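Local coordinates for protein phosphatase 2C (Toxoplasma gondii, PDB 3D8K) that belongs to the PP2C family and probably removes phosphate from phosphoserine and phosphothreonine of proteins, a manganese-dependent reaction in its relatives, at residues Phe257-Tyr260 with Pro261-Ile265; Ala274-Ser278 with His279-Ala283; Pro293-Val296 with Leu297-Ala300; Val305-Lys308 with Arg309-Val312. All coordinates share one frame; numbering follows the deposited sequence.

Contact 1: residues Phe257-Tyr260 with Pro261-Ile265; sequences FFAY and PGDDI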
loop_
_atom_site.group_PDB
_atom_site.type_symbol
_atom_site.label_atom_id
_atom_site.label_comp_id
_atom_site.label_asym_id
_atom_site.label_seq_id
_atom_site.Cartn_x
_atom_site.Cartn_y
_atom_site.Cartn_z
ATOM N N PHE C 257 -11.390 -26.702 17.561
ATOM C CA PHE C 257 -12.818 -26.881 17.296
ATOM C C PHE C 257 -13.238 -25.991 16.126
ATOM O O PHE C 257 -12.557 -25.030 15.791
ATOM C CB PHE C 257 -13.672 -26.425 18.483
ATOM C CG PHE C 257 -13.465 -27.198 19.761
ATOM C CD1 PHE C 257 -12.248 -27.156 20.440
ATOM C CD2 PHE C 257 -14.525 -27.909 20.331
ATOM C CE1 PHE C 257 -12.091 -27.797 21.657
ATOM C CE2 PHE C 257 -14.370 -28.551 21.553
ATOM C CZ PHE C 257 -13.151 -28.494 22.217
ATOM N N PHE C 258 -14.369 -26.303 15.507
ATOM C CA PHE C 258 -14.873 -25.456 14.436
ATOM C C PHE C 258 -16.207 -24.927 14.932
ATOM O O PHE C 258 -16.854 -25.554 15.761
ATOM C CB PHE C 258 -15.072 -26.227 13.135
ATOM C CG PHE C 258 -16.154 -27.239 13.197
ATOM C CD1 PHE C 258 -15.999 -28.397 13.943
ATOM C CD2 PHE C 258 -17.344 -27.032 12.521
ATOM C CE1 PHE C 258 -17.016 -29.336 14.017
ATOM C CE2 PHE C 258 -18.374 -27.964 12.587
ATOM C CZ PHE C 258 -18.208 -29.124 13.340
ATOM N N ALA C 259 -16.602 -23.762 14.443
ATOM C CA ALA C 259 -17.855 -23.154 14.846
ATOM C C ALA C 259 -18.512 -22.607 13.616
ATOM O O ALA C 259 -17.848 -22.100 12.722
ATOM C CB ALA C 259 -17.612 -22.037 15.814
ATOM N N TYR C 260 -19.832 -22.705 13.583
ATOM C CA TYR C 260 -20.602 -22.225 12.454
ATOM C C TYR C 260 -20.854 -20.744 12.653
ATOM O O TYR C 260 -20.802 -20.262 13.781
ATOM C CB TYR C 260 -21.930 -22.986 12.395
ATOM C CG TYR C 260 -21.818 -24.460 12.035
ATOM C CD1 TYR C 260 -21.328 -24.853 10.797
ATOM C CD2 TYR C 260 -22.253 -25.460 12.918
ATOM C CE1 TYR C 260 -21.269 -26.200 10.433
ATOM C CE2 TYR C 260 -22.205 -26.814 12.566
ATOM C CZ TYR C 260 -21.711 -27.179 11.315
ATOM O OH TYR C 260 -21.673 -28.518 10.921
ATOM N N PRO C 261 -21.082 -19.988 11.563
ATOM C CA PRO C 261 -21.349 -18.553 11.719
ATOM C C PRO C 261 -22.625 -18.457 12.549
ATOM O O PRO C 261 -23.538 -19.268 12.387
ATOM C CB PRO C 261 -21.544 -18.084 10.290
ATOM C CG PRO C 261 -20.603 -18.933 9.547
ATOM C CD PRO C 261 -20.814 -20.307 10.153
ATOM N N GLY C 262 -22.682 -17.486 13.448
ATOM C CA GLY C 262 -23.843 -17.372 14.298
ATOM C C GLY C 262 -23.465 -17.839 15.684
ATOM O O GLY C 262 -24.165 -17.542 16.650
ATOM N N ASP C 263 -22.357 -18.577 15.790
ATOM C CA ASP C 263 -21.881 -19.053 17.092
ATOM C C ASP C 263 -21.096 -17.942 17.818
ATOM O O ASP C 263 -20.687 -16.952 17.202
ATOM C CB ASP C 263 -20.992 -20.301 16.941
ATOM C CG ASP C 263 -21.771 -21.552 16.495
ATOM O OD1 ASP C 263 -22.974 -21.660 16.793
ATOM O OD2 ASP C 263 -21.168 -22.442 15.859
ATOM N N ASP C 264 -20.915 -18.109 19.129
ATOM C CA ASP C 264 -20.195 -17.154 19.979
ATOM C C ASP C 264 -19.142 -17.862 20.823
ATOM O O ASP C 264 -19.274 -19.051 21.120
ATOM C CB ASP C 264 -21.157 -16.445 20.944
ATOM C CG ASP C 264 -21.849 -15.253 20.318
ATOM O OD1 ASP C 264 -22.503 -15.434 19.268
ATOM O OD2 ASP C 264 -21.749 -14.135 20.874
ATOM N N ILE C 265 -18.101 -17.126 21.211
ATOM C CA ILE C 265 -17.048 -17.668 22.057
ATOM C C ILE C 265 -17.037 -16.872 23.339
ATOM O O ILE C 265 -17.033 -15.646 23.322
ATOM C CB ILE C 265 -15.672 -17.550 21.430
ATOM C CG1 ILE C 265 -15.614 -18.362 20.158
ATOM C CG2 ILE C 265 -14.618 -18.099 22.385
ATOM C CD1 ILE C 265 -14.309 -18.206 19.442
#
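D263 OD2 is held by two partners: the amide Y260 N, 2.7 Å away, and the guanidinium of R126, which forms a salt bridge with it. The amide approaches OD2 on the anti side, 35° out of the carboxylate plane. A first torsion of -69° sets D263 CG beside its own backbone N and so swings the carboxylate back toward the start of the turn. OD1, the other oxygen, takes a hydrogen bond with S182 OG, so both ends of this buried acid have partners. Alongside the carboxylate lies the small methyl of A259, its CB 3.6 Å from D263 OD2. The backbone closes the turn through D263 N, which donates to Y260 O at 3.0 Å with a moderately bent N-H...O angle of 150°. This is a type II beta turn from Y260 to D263, and its corner residues fit the roles well. P261 has the fixed phi the first corner needs, and its CD packs on Y260 CB at 3.7 Å. G262 takes the positive phi of the second corner, where a CB would press on the preceding carbonyl oxygen. The Y260 side chain leads away from the turn, touching I165, to a hydrogen bond between its OH and D158. The turn carries the chain from strand 253-259 of one antiparallel sheet to strand 264-268 of the other. With R126 beside it and an amide on OD2, D263 would be expected to stay ionised despite its burial.

Contact 2: residues Ala274-Ser278 with His279-Ala283; sequences AHFRS and HAAIA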
loop_
_atom_site.group_PDB
_atom_site.type_symbol
_atom_site.label_atom_id
_atom_site.label_comp_id
_atom_site.label_asym_id
_atom_site.label_seq_id
_atom_site.Cartn_x
_atom_site.Cartn_y
_atom_site.Cartn_z
ATOM N N ALA C 274 -16.317 -18.370 39.101
ATOM C CA ALA C 274 -16.097 -18.750 40.490
ATOM C C ALA C 274 -17.128 -19.556 41.273
ATOM O O ALA C 274 -16.780 -20.597 41.835
ATOM C CB ALA C 274 -15.745 -17.521 41.285
ATOM N N HIS C 275 -18.380 -19.104 41.328
ATOM C CA HIS C 275 -19.379 -19.808 42.138
ATOM C C HIS C 275 -20.508 -20.623 41.509
ATOM O O HIS C 275 -21.664 -20.203 41.514
ATOM C CB HIS C 275 -20.019 -18.831 43.121
ATOM C CG HIS C 275 -19.101 -18.368 44.206
ATOM N ND1 HIS C 275 -17.936 -17.679 43.954
ATOM C CD2 HIS C 275 -19.198 -18.462 45.554
ATOM C CE1 HIS C 275 -17.355 -17.366 45.099
ATOM N NE2 HIS C 275 -18.101 -17.828 46.085
ATOM N N PHE C 276 -20.190 -21.807 41.008
ATOM C CA PHE C 276 -21.216 -22.655 40.435
ATOM C C PHE C 276 -21.142 -24.044 41.031
ATOM O O PHE C 276 -20.071 -24.640 41.100
ATOM C CB PHE C 276 -21.072 -22.735 38.919
ATOM C CG PHE C 276 -21.732 -21.601 38.191
ATOM C CD1 PHE C 276 -20.998 -20.501 37.768
ATOM C CD2 PHE C 276 -23.094 -21.634 37.929
ATOM C CE1 PHE C 276 -21.608 -19.455 37.091
ATOM C CE2 PHE C 276 -23.712 -20.593 37.255
ATOM C CZ PHE C 276 -22.965 -19.502 36.834
ATOM N N ARG C 277 -22.288 -24.561 41.459
ATOM C CA ARG C 277 -22.362 -25.886 42.066
ATOM C C ARG C 277 -21.734 -26.990 41.212
ATOM O O ARG C 277 -21.525 -28.106 41.686
ATOM C CB ARG C 277 -23.823 -26.228 42.353
ATOM C CG ARG C 277 -24.693 -26.311 41.116
ATOM C CD ARG C 277 -26.158 -26.412 41.491
ATOM N NE ARG C 277 -26.956 -26.920 40.382
ATOM C CZ ARG C 277 -28.251 -27.201 40.464
ATOM N NH1 ARG C 277 -28.895 -27.014 41.609
ATOM N NH2 ARG C 277 -28.898 -27.685 39.410
ATOM N N SER C 278 -21.435 -26.676 39.955
ATOM C CA SER C 278 -20.839 -27.649 39.045
ATOM C C SER C 278 -20.334 -26.971 37.778
ATOM O O SER C 278 -20.699 -25.834 37.481
ATOM C CB SER C 278 -21.870 -28.707 38.653
ATOM O OG SER C 278 -22.838 -28.151 37.779
ATOM N N HIS C 279 -19.490 -27.664 37.027
ATOM C CA HIS C 279 -18.989 -27.090 35.792
ATOM C C HIS C 279 -20.114 -27.145 34.756
ATOM O O HIS C 279 -20.063 -26.472 33.726
ATOM C CB HIS C 279 -17.756 -27.854 35.291
ATOM C CG HIS C 279 -18.032 -29.272 34.906
ATOM N ND1 HIS C 279 -17.127 -30.038 34.205
ATOM C CD2 HIS C 279 -19.112 -30.064 35.118
ATOM C CE1 HIS C 279 -17.636 -31.240 33.999
ATOM N NE2 HIS C 279 -18.839 -31.282 34.543
ATOM N N ALA C 280 -21.134 -27.951 35.045
ATOM C CA ALA C 280 -22.278 -28.086 34.157
ATOM C C ALA C 280 -23.164 -26.881 34.406
ATOM O O ALA C 280 -23.837 -26.383 33.503
ATOM C CB ALA C 280 -23.035 -29.367 34.461
ATOM N N ALA C 281 -23.156 -26.413 35.648
ATOM C CA ALA C 281 -23.949 -25.248 36.016
ATOM C C ALA C 281 -23.505 -24.070 35.145
ATOM O O ALA C 281 -24.338 -23.311 34.637
ATOM C CB ALA C 281 -23.755 -24.927 37.503
ATOM N N ILE C 282 -22.187 -23.939 34.973
ATOM C CA ILE C 282 -21.585 -22.876 34.169
ATOM C C ILE C 282 -22.059 -22.939 32.714
ATOM O O ILE C 282 -22.541 -21.950 32.166
ATOM C CB ILE C 282 -20.031 -22.968 34.205
ATOM C CG1 ILE C 282 -19.521 -22.706 35.624
ATOM C CG2 ILE C 282 -19.416 -21.955 33.260
ATOM C CD1 ILE C 282 -18.000 -22.885 35.805
ATOM N N ALA C 283 -21.922 -24.101 32.086
ATOM C CA ALA C 283 -22.346 -24.252 30.705
ATOM C C ALA C 283 -23.800 -23.829 30.596
ATOM O O ALA C 283 -24.192 -23.118 29.669
ATOM C CB ALA C 283 -22.185 -25.694 30.260
#
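The start of helix 279-288 is closed by an N-cap, S278, whose OG accepts from A281 N at 2.8 Å with an N-H...O angle of 138°. A second, weak bond reaches the same oxygen from A280 N. S278 OG sits between its backbone N and carbonyl carbon (chi1 72°), just where it overhangs the first turn. Serine suits the place, since its hydroxyl is short enough to bend back to amides that have no helical carbonyl before them. S278 O adds only weak bonds, from A281 N and I282 N.

Before the cap in the chain, F276 lies against the same turn. I282 CA sits over one face of its ring, 4.2 Å from the centroid and 7° off the normal, a CH-pi contact. The two ring flanks meet different side chains: CD2 touches A281 CB at 3.4 Å, and CD1 touches I282 CG1, also at 3.4 Å. The methyl of A281 lies against the ring, while I282 also touches F273 and R177. The first turn is therefore held by polar bonds at its amides and by apolar contact along its flank, with the S278 hydroxyl taking up amides the helix itself leaves without acceptors.

Contact 3: residues Pro293-Val296 with Leu297-Ala300; sequences PETV and LDAA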
loop_
_atom_site.group_PDB
_atom_site.type_symbol
_atom_site.label_atom_id
_atom_site.label_comp_id
_atom_site.label_asym_id
_atom_site.label_seq_id
_atom_site.Cartn_x
_atom_site.Cartn_y
_atom_site.Cartn_z
ATOM N N PRO C 293 -26.267 -11.034 18.711
ATOM C CA PRO C 293 -26.050 -10.631 17.316
ATOM C C PRO C 293 -25.058 -9.464 17.368
ATOM O O PRO C 293 -24.142 -9.366 16.557
ATOM C CB PRO C 293 -27.445 -10.196 16.856
ATOM C CG PRO C 293 -28.072 -9.675 18.122
ATOM C CD PRO C 293 -27.638 -10.711 19.149
ATOM N N GLU C 294 -25.269 -8.590 18.351
ATOM C CA GLU C 294 -24.422 -7.427 18.594
ATOM C C GLU C 294 -24.708 -6.919 20.014
ATOM O O GLU C 294 -24.484 -5.746 20.338
ATOM C CB GLU C 294 -24.689 -6.304 17.581
ATOM C CG GLU C 294 -25.848 -5.405 17.956
ATOM C CD GLU C 294 -27.155 -6.156 18.041
ATOM O OE1 GLU C 294 -27.890 -6.185 17.031
ATOM O OE2 GLU C 294 -27.441 -6.726 19.114
ATOM N N THR C 295 -25.233 -7.810 20.852
ATOM C CA THR C 295 -25.517 -7.483 22.245
ATOM C C THR C 295 -24.295 -7.985 23.017
ATOM O O THR C 295 -24.323 -8.200 24.232
ATOM C CB THR C 295 -26.831 -8.181 22.735
ATOM O OG1 THR C 295 -27.042 -7.905 24.128
ATOM C CG2 THR C 295 -26.767 -9.675 22.522
ATOM N N VAL C 296 -23.211 -8.146 22.265
ATOM C CA VAL C 296 -21.935 -8.623 22.764
ATOM C C VAL C 296 -21.445 -7.847 23.986
ATOM O O VAL C 296 -21.241 -8.428 25.043
ATOM C CB VAL C 296 -20.880 -8.558 21.633
ATOM C CG1 VAL C 296 -19.606 -9.257 22.046
ATOM C CG2 VAL C 296 -21.446 -9.194 20.370
ATOM N N LEU C 297 -21.269 -6.538 23.855
ATOM C CA LEU C 297 -20.788 -5.748 24.978
ATOM C C LEU C 297 -21.557 -5.988 26.262
ATOM O O LEU C 297 -20.968 -6.173 27.324
ATOM C CB LEU C 297 -20.818 -4.262 24.642
ATOM C CG LEU C 297 -20.587 -3.287 25.802
ATOM C CD1 LEU C 297 -19.357 -3.684 26.600
ATOM C CD2 LEU C 297 -20.440 -1.872 25.245
ATOM N N ASP C 298 -22.878 -5.988 26.175
ATOM C CA ASP C 298 -23.676 -6.201 27.368
ATOM C C ASP C 298 -23.485 -7.628 27.855
ATOM O O ASP C 298 -23.511 -7.897 29.058
ATOM C CB ASP C 298 -25.147 -5.906 27.073
ATOM C CG ASP C 298 -25.355 -4.502 26.535
ATOM O OD1 ASP C 298 -24.945 -4.250 25.379
ATOM O OD2 ASP C 298 -25.911 -3.650 27.267
ATOM N N ALA C 299 -23.275 -8.531 26.903
ATOM C CA ALA C 299 -23.067 -9.948 27.195
ATOM C C ALA C 299 -21.929 -10.100 28.178
ATOM O O ALA C 299 -22.082 -10.722 29.226
ATOM C CB ALA C 299 -22.748 -10.706 25.912
ATOM N N ALA C 300 -20.783 -9.530 27.839
ATOM C CA ALA C 300 -19.640 -9.609 28.719
ATOM C C ALA C 300 -19.971 -8.930 30.049
ATOM O O ALA C 300 -19.779 -9.523 31.109
ATOM C CB ALA C 300 -18.437 -8.943 28.070
HETATM O O HOH W 1 -23.856 -4.980 23.264
#
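The flat peptide group ending in T295 O is reached in the plane of its carbonyl by A299 N, which donates to T295 O at 2.9 Å with a C=O...N angle of 157°. The other flat group, the carboxylate of D298, is engaged through one oxygen, OD1, by a water modelled 2.5 Å away, a short distance that leaves the water's position less sure. The same water lies 3.1 Å from E294 O and would bridge it to D298 OD1, joining the approach to the helix with its first turn. T295 and D298 cross at about a right angle, with T295 OG1 4.0 Å from D298 CB. With OG1 trans to the backbone N (chi1 177°), T295 holds the N-cap position without a capping bond from its side chain; its carbonyl takes the first helical bond, from A299 N. The next helical bond, A300 N to V296 O at 3.0 Å, is less sure because that oxygen is crowded in the model. Aspartate suits the third position of a helix, where its negative charge would be expected to interact favourably with the amide-rich end. V296 and A300, both apolar, face the sheet: V296 packs on V320 and H322 of strand 316-322, and A300 on L354 of strand 349-356. L297 adds a contact with N352, and A300 O accepts from T318 OG1. This is the N-terminal first turn of helix 296-309, laid against the eight-stranded antiparallel sheet, as in the PP2C fold, in which helices flank a beta sandwich.

Contact 4: residues Val305-Lys308 with Arg309-Val312; sequences VNAK and RRKV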
loop_
_atom_site.group_PDB
_atom_site.type_symbol
_atom_site.label_atom_id
_atom_site.label_comp_id
_atom_site.label_asym_id
_atom_site.label_seq_id
_atom_site.Cartn_x
_atom_site.Cartn_y
_atom_site.Cartn_z
ATOM N N VAL C 305 -21.081 -8.378 36.367
ATOM C CA VAL C 305 -22.062 -8.072 37.390
ATOM C C VAL C 305 -22.532 -9.331 38.101
ATOM O O VAL C 305 -22.551 -9.390 39.326
ATOM C CB VAL C 305 -23.276 -7.368 36.782
ATOM C CG1 VAL C 305 -24.298 -7.064 37.860
ATOM C CG2 VAL C 305 -22.833 -6.085 36.114
ATOM N N ASN C 306 -22.905 -10.339 37.321
ATOM C CA ASN C 306 -23.395 -11.591 37.873
ATOM C C ASN C 306 -22.382 -12.288 38.775
ATOM O O ASN C 306 -22.743 -12.828 39.821
ATOM C CB ASN C 306 -23.803 -12.524 36.738
ATOM C CG ASN C 306 -24.988 -12.008 35.947
ATOM O OD1 ASN C 306 -25.252 -12.483 34.846
ATOM N ND2 ASN C 306 -25.711 -11.044 36.501
ATOM N N ALA C 307 -21.116 -12.293 38.366
ATOM C CA ALA C 307 -20.074 -12.925 39.170
ATOM C C ALA C 307 -19.944 -12.084 40.417
ATOM O O ALA C 307 -19.522 -12.556 41.467
ATOM C CB ALA C 307 -18.753 -12.953 38.418
ATOM N N LYS C 308 -20.308 -10.819 40.285
ATOM C CA LYS C 308 -20.261 -9.901 41.404
ATOM C C LYS C 308 -21.573 -10.128 42.162
ATOM O O LYS C 308 -21.676 -9.831 43.347
ATOM C CB LYS C 308 -20.158 -8.464 40.879
ATOM C CG LYS C 308 -19.328 -7.509 41.733
ATOM C CD LYS C 308 -19.938 -7.316 43.126
ATOM C CE LYS C 308 -19.218 -6.234 43.918
ATOM N NZ LYS C 308 -19.266 -4.910 43.218
ATOM N N ARG C 309 -22.565 -10.680 41.462
ATOM C CA ARG C 309 -23.872 -10.963 42.052
ATOM C C ARG C 309 -23.706 -12.186 42.922
ATOM O O ARG C 309 -24.322 -12.307 43.979
ATOM C CB ARG C 309 -24.913 -11.233 40.971
ATOM C CG ARG C 309 -26.339 -11.243 41.497
ATOM C CD ARG C 309 -27.186 -10.224 40.752
ATOM N NE ARG C 309 -27.416 -10.622 39.366
ATOM C CZ ARG C 309 -27.930 -9.827 38.431
ATOM N NH1 ARG C 309 -28.268 -8.577 38.723
ATOM N NH2 ARG C 309 -28.116 -10.291 37.203
ATOM N N ARG C 310 -22.895 -13.121 42.439
ATOM C CA ARG C 310 -22.568 -14.301 43.221
ATOM C C ARG C 310 -21.412 -13.674 43.997
ATOM O O ARG C 310 -21.036 -12.536 43.708
ATOM C CB ARG C 310 -22.093 -15.448 42.313
ATOM C CG ARG C 310 -23.210 -16.071 41.475
ATOM C CD ARG C 310 -22.737 -17.192 40.546
ATOM N NE ARG C 310 -21.954 -16.700 39.420
ATOM C CZ ARG C 310 -20.636 -16.809 39.327
ATOM N NH1 ARG C 310 -19.953 -17.402 40.289
ATOM N NH2 ARG C 310 -19.999 -16.309 38.285
ATOM N N LYS C 311 -20.840 -14.348 44.977
ATOM C CA LYS C 311 -19.763 -13.687 45.690
ATOM C C LYS C 311 -18.513 -13.468 44.841
ATOM O O LYS C 311 -18.149 -14.297 44.004
ATOM C CB LYS C 311 -19.408 -14.458 46.958
ATOM C CG LYS C 311 -19.999 -13.839 48.218
ATOM C CD LYS C 311 -19.370 -12.486 48.521
ATOM C CE LYS C 311 -19.857 -11.945 49.851
ATOM N NZ LYS C 311 -21.323 -11.730 49.835
ATOM N N VAL C 312 -17.877 -12.321 45.045
ATOM C CA VAL C 312 -16.650 -11.995 44.339
ATOM C C VAL C 312 -15.562 -12.317 45.348
ATOM O O VAL C 312 -15.677 -11.983 46.528
ATOM C CB VAL C 312 -16.564 -10.489 43.964
ATOM C CG1 VAL C 312 -17.940 -9.962 43.630
ATOM C CG2 VAL C 312 -15.928 -9.679 45.097
#
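R310 N donates to N306 O at 2.6 Å, with an N-H...O angle of 149°, and R309 N adds a weak bond to the same oxygen at 2.7 Å. N306 O therefore serves two amides, as the helical pattern gives way. V305 O is used from within the helix by a weak bond from K308 N.

The side-chain nitrogens are less plainly matched. N306 and R309 run side by side in the same direction, with amide and guanidinium planes 31° apart, but the atoms modelled as N306 ND2 and R309 NH2 are both donors and form no bond; at this resolution the amide could be turned the other way. The guanidinium of R310 lies with one face over A307 CA, its CZ 3.9 Å from it, and a bend at the third torsion (chi3 -72°) brings it back over the helix. Its NH2 packs 3.6 Å from A307 CB and has a weak hydrogen bond to A272 O.

This is the C-terminal end of helix 296-309, where R310 is the first residue to leave helical backbone angles. Basic residues suit such a place, because the carbonyl-rich C-terminal end would be expected to attract positive charge. Alanine at 307 leaves room for the arginine to lie flat. Beyond R310, V312 turns toward the helix, and its CG1 packs on the methylene chain of K308, 3.4 Å from K308 CD.

Contacts 3 and 4 are the two ends of helix 296-309, their centres 18 Å apart. Contact 2, at the start of the preceding helix 279-288, is the one that touches contact 4, with centres 13 Å apart: the R310 guanidinium lies by the F276 ring, R310 CZ being 3.6 Å from F276 CE1, and H275 packs on K311. Contact 1 joins the two sheets and leads into strand 264-268. It comes within about 5 Å of contact 3 at the nearest atoms without touching it, but its centre is 27 Å from that of contact 4. None of the four contacts holds a metal or ligand.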